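Local coordinates for protein hydrolase, haloacid dehalogenase-like family (Pseudomonas syringae pv. tomato, PDB 3S6J) that probably acts as a metal-dependent sugar phosphatase of the haloacid dehalogenase family and binds calcium through a cluster of aspartates, at residues W175-A180 with G198-A203. Sequence-based numbering, arbitrary orientation.
Sequences WDMLAA and GELERA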
loop_
_atom_site.group_PDB
_atom_site.type_symbol
_atom_site.label_atom_id
_atom_site.label_comp_id
_atom_site.label_asym_id
_atom_site.label_seq_id
_atom_site.Cartn_x
_atom_site.Cartn_y
_atom_site.Cartn_z
ATOM N N TRP E 175 10.115 -3.487 8.844
ATOM C CA TRP E 175 11.048 -2.827 9.750
ATOM C C TRP E 175 10.842 -3.135 11.222
ATOM O O TRP E 175 11.813 -3.230 11.942
ATOM C CB TRP E 175 11.052 -1.321 9.469
ATOM C CG TRP E 175 11.005 -1.115 7.999
ATOM C CD1 TRP E 175 9.988 -0.567 7.281
ATOM C CD2 TRP E 175 11.989 -1.544 7.046
ATOM N NE1 TRP E 175 10.290 -0.595 5.945
ATOM C CE2 TRP E 175 11.514 -1.189 5.771
ATOM C CE3 TRP E 175 13.231 -2.185 7.150
ATOM C CZ2 TRP E 175 12.239 -1.447 4.596
ATOM C CZ3 TRP E 175 13.957 -2.429 5.989
ATOM C CH2 TRP E 175 13.453 -2.064 4.727
ATOM N N ASP E 176 9.590 -3.308 11.657
ATOM C CA ASP E 176 9.278 -3.749 13.028
ATOM C C ASP E 176 9.749 -5.173 13.269
ATOM O O ASP E 176 10.288 -5.488 14.328
ATOM C CB ASP E 176 7.756 -3.717 13.299
ATOM C CG ASP E 176 7.170 -2.315 13.263
ATOM O OD1 ASP E 176 6.517 -1.989 12.255
ATOM O OD2 ASP E 176 7.333 -1.546 14.240
HETATM N N MSE E 177 9.517 -6.038 12.286
HETATM C CA MSE E 177 9.878 -7.444 12.397
HETATM C C MSE E 177 11.393 -7.623 12.407
HETATM O O MSE E 177 11.935 -8.359 13.232
HETATM C CB MSE E 177 9.243 -8.262 11.263
HETATM C CG MSE E 177 7.718 -8.285 11.273
HETATM SE SE MSE E 177 7.016 -8.851 13.025
HETATM C CE MSE E 177 6.554 -7.105 13.735
ATOM N N LEU E 178 12.054 -6.944 11.475
ATOM C CA LEU E 178 13.502 -6.889 11.424
ATOM C C LEU E 178 14.090 -6.442 12.780
ATOM O O LEU E 178 14.927 -7.148 13.367
ATOM C CB LEU E 178 13.939 -5.948 10.291
ATOM C CG LEU E 178 14.484 -6.541 8.975
ATOM C CD1 LEU E 178 14.032 -7.942 8.665
ATOM C CD2 LEU E 178 14.222 -5.627 7.792
ATOM N N ALA E 179 13.637 -5.295 13.294
ATOM C CA ALA E 179 14.124 -4.844 14.589
ATOM C C ALA E 179 13.810 -5.852 15.702
ATOM O O ALA E 179 14.590 -6.018 16.644
ATOM C CB ALA E 179 13.570 -3.465 14.927
ATOM N N ALA E 180 12.663 -6.517 15.609
ATOM C CA ALA E 180 12.283 -7.456 16.657
ATOM C C ALA E 180 13.294 -8.593 16.674
ATOM O O ALA E 180 13.805 -8.970 17.728
ATOM C CB ALA E 180 10.870 -7.982 16.442
ATOM N N GLY E 198 3.458 -12.481 3.234
ATOM C CA GLY E 198 4.779 -12.855 2.722
ATOM C C GLY E 198 5.929 -11.974 3.207
ATOM O O GLY E 198 6.883 -12.473 3.788
ATOM N N GLU E 199 5.833 -10.670 2.975
ATOM C CA GLU E 199 6.871 -9.737 3.410
ATOM C C GLU E 199 7.150 -9.821 4.901
ATOM O O GLU E 199 8.318 -9.857 5.328
ATOM C CB GLU E 199 6.466 -8.301 3.103
ATOM C CG GLU E 199 6.093 -8.042 1.686
ATOM C CD GLU E 199 5.600 -6.617 1.481
ATOM O OE1 GLU E 199 4.372 -6.374 1.544
ATOM O OE2 GLU E 199 6.448 -5.729 1.281
ATOM N N LEU E 200 6.074 -9.804 5.686
ATOM C CA LEU E 200 6.168 -9.817 7.144
ATOM C C LEU E 200 6.779 -11.112 7.688
ATOM O O LEU E 200 7.582 -11.069 8.634
ATOM C CB LEU E 200 4.807 -9.524 7.790
ATOM C CG LEU E 200 4.251 -8.101 7.615
ATOM C CD1 LEU E 200 2.741 -8.024 7.823
ATOM C CD2 LEU E 200 4.974 -7.144 8.572
ATOM N N GLU E 201 6.405 -12.249 7.093
ATOM C CA GLU E 201 7.004 -13.544 7.440
ATOM C C GLU E 201 8.483 -13.578 7.087
ATOM O O GLU E 201 9.287 -14.058 7.856
ATOM C CB GLU E 201 6.280 -14.707 6.730
ATOM C CG GLU E 201 4.968 -15.108 7.407
ATOM C CD GLU E 201 4.178 -16.137 6.619
ATOM O OE1 GLU E 201 4.510 -16.404 5.443
ATOM O OE2 GLU E 201 3.213 -16.680 7.179
ATOM N N ARG E 202 8.844 -13.061 5.921
ATOM C CA ARG E 202 10.248 -13.046 5.533
ATOM C C ARG E 202 11.095 -12.081 6.368
ATOM O O ARG E 202 12.286 -12.270 6.498
ATOM C CB ARG E 202 10.391 -12.786 4.036
ATOM C CG ARG E 202 10.199 -14.062 3.251
ATOM C CD ARG E 202 9.506 -13.837 1.931
ATOM N NE ARG E 202 10.448 -13.605 0.848
ATOM C CZ ARG E 202 10.724 -12.407 0.353
ATOM N NH1 ARG E 202 10.137 -11.326 0.860
ATOM N NH2 ARG E 202 11.595 -12.296 -0.650
ATOM N N ALA E 203 10.471 -11.072 6.962
ATOM C CA ALA E 203 11.201 -10.128 7.801
ATOM C C ALA E 203 11.187 -10.624 9.232
ATOM O O ALA E 203 11.719 -9.968 10.125
ATOM C CB ALA E 203 10.600 -8.738 7.710
#
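Ala203, just past the last turn of helix 197-202, presses its methyl group between the side chains of Met177 and Leu178 on helix 174-182. Its CB lies 3.8 Å from CB of Met177, a selenomethionine here. Leu178 CD1 is 3.7 Å from Ala203 CB. The two backbones come within 5.4 Å at the CA atoms of Leu178 and Ala203. On the buried side, the carbonyl oxygen of Ala203 comes 3.2 Å from Met177 CB. The same oxygen sits 3.3 Å from Leu178 N, but the angle is too poor for a hydrogen bond.

Deeper in, CG of Met177 lies 3.8 Å from Leu200 O. Met177 CG also meets CD2 of Leu200 at 4.0 Å, and the two side chains run at a slant to each other. Met177 CG stands anti to its own carbonyl carbon (chi1 -63°), which places this methylene near Leu200; further bends at chi2 and chi3 then carry the selenium and terminal methyl away from helix 197-202. Ala205 also packs on Met177, and Ile174 adds apolar cover to Ala203.

Leu178 forms the partly exposed margin. Its CB does not point at the partner helix, yet CD1 still touches Ala203, and Pro148 packs on the same side chain. Beyond Ala203, the chain leads on to strand 207-209.

The two helices, joined through strand 186-190, pack side by side in the Rossmann-like core of the HAD fold. The side chain of Leu200 is about 6 Å from that of Asp172, a calcium ligand, so the packing lies near the metal site without forming part of it. With no hydrogen bond or salt bridge across the interface, cohesion between these segments rests on van der Waals contact of methyl and methylene groups with each other and with backbone carbonyl oxygens.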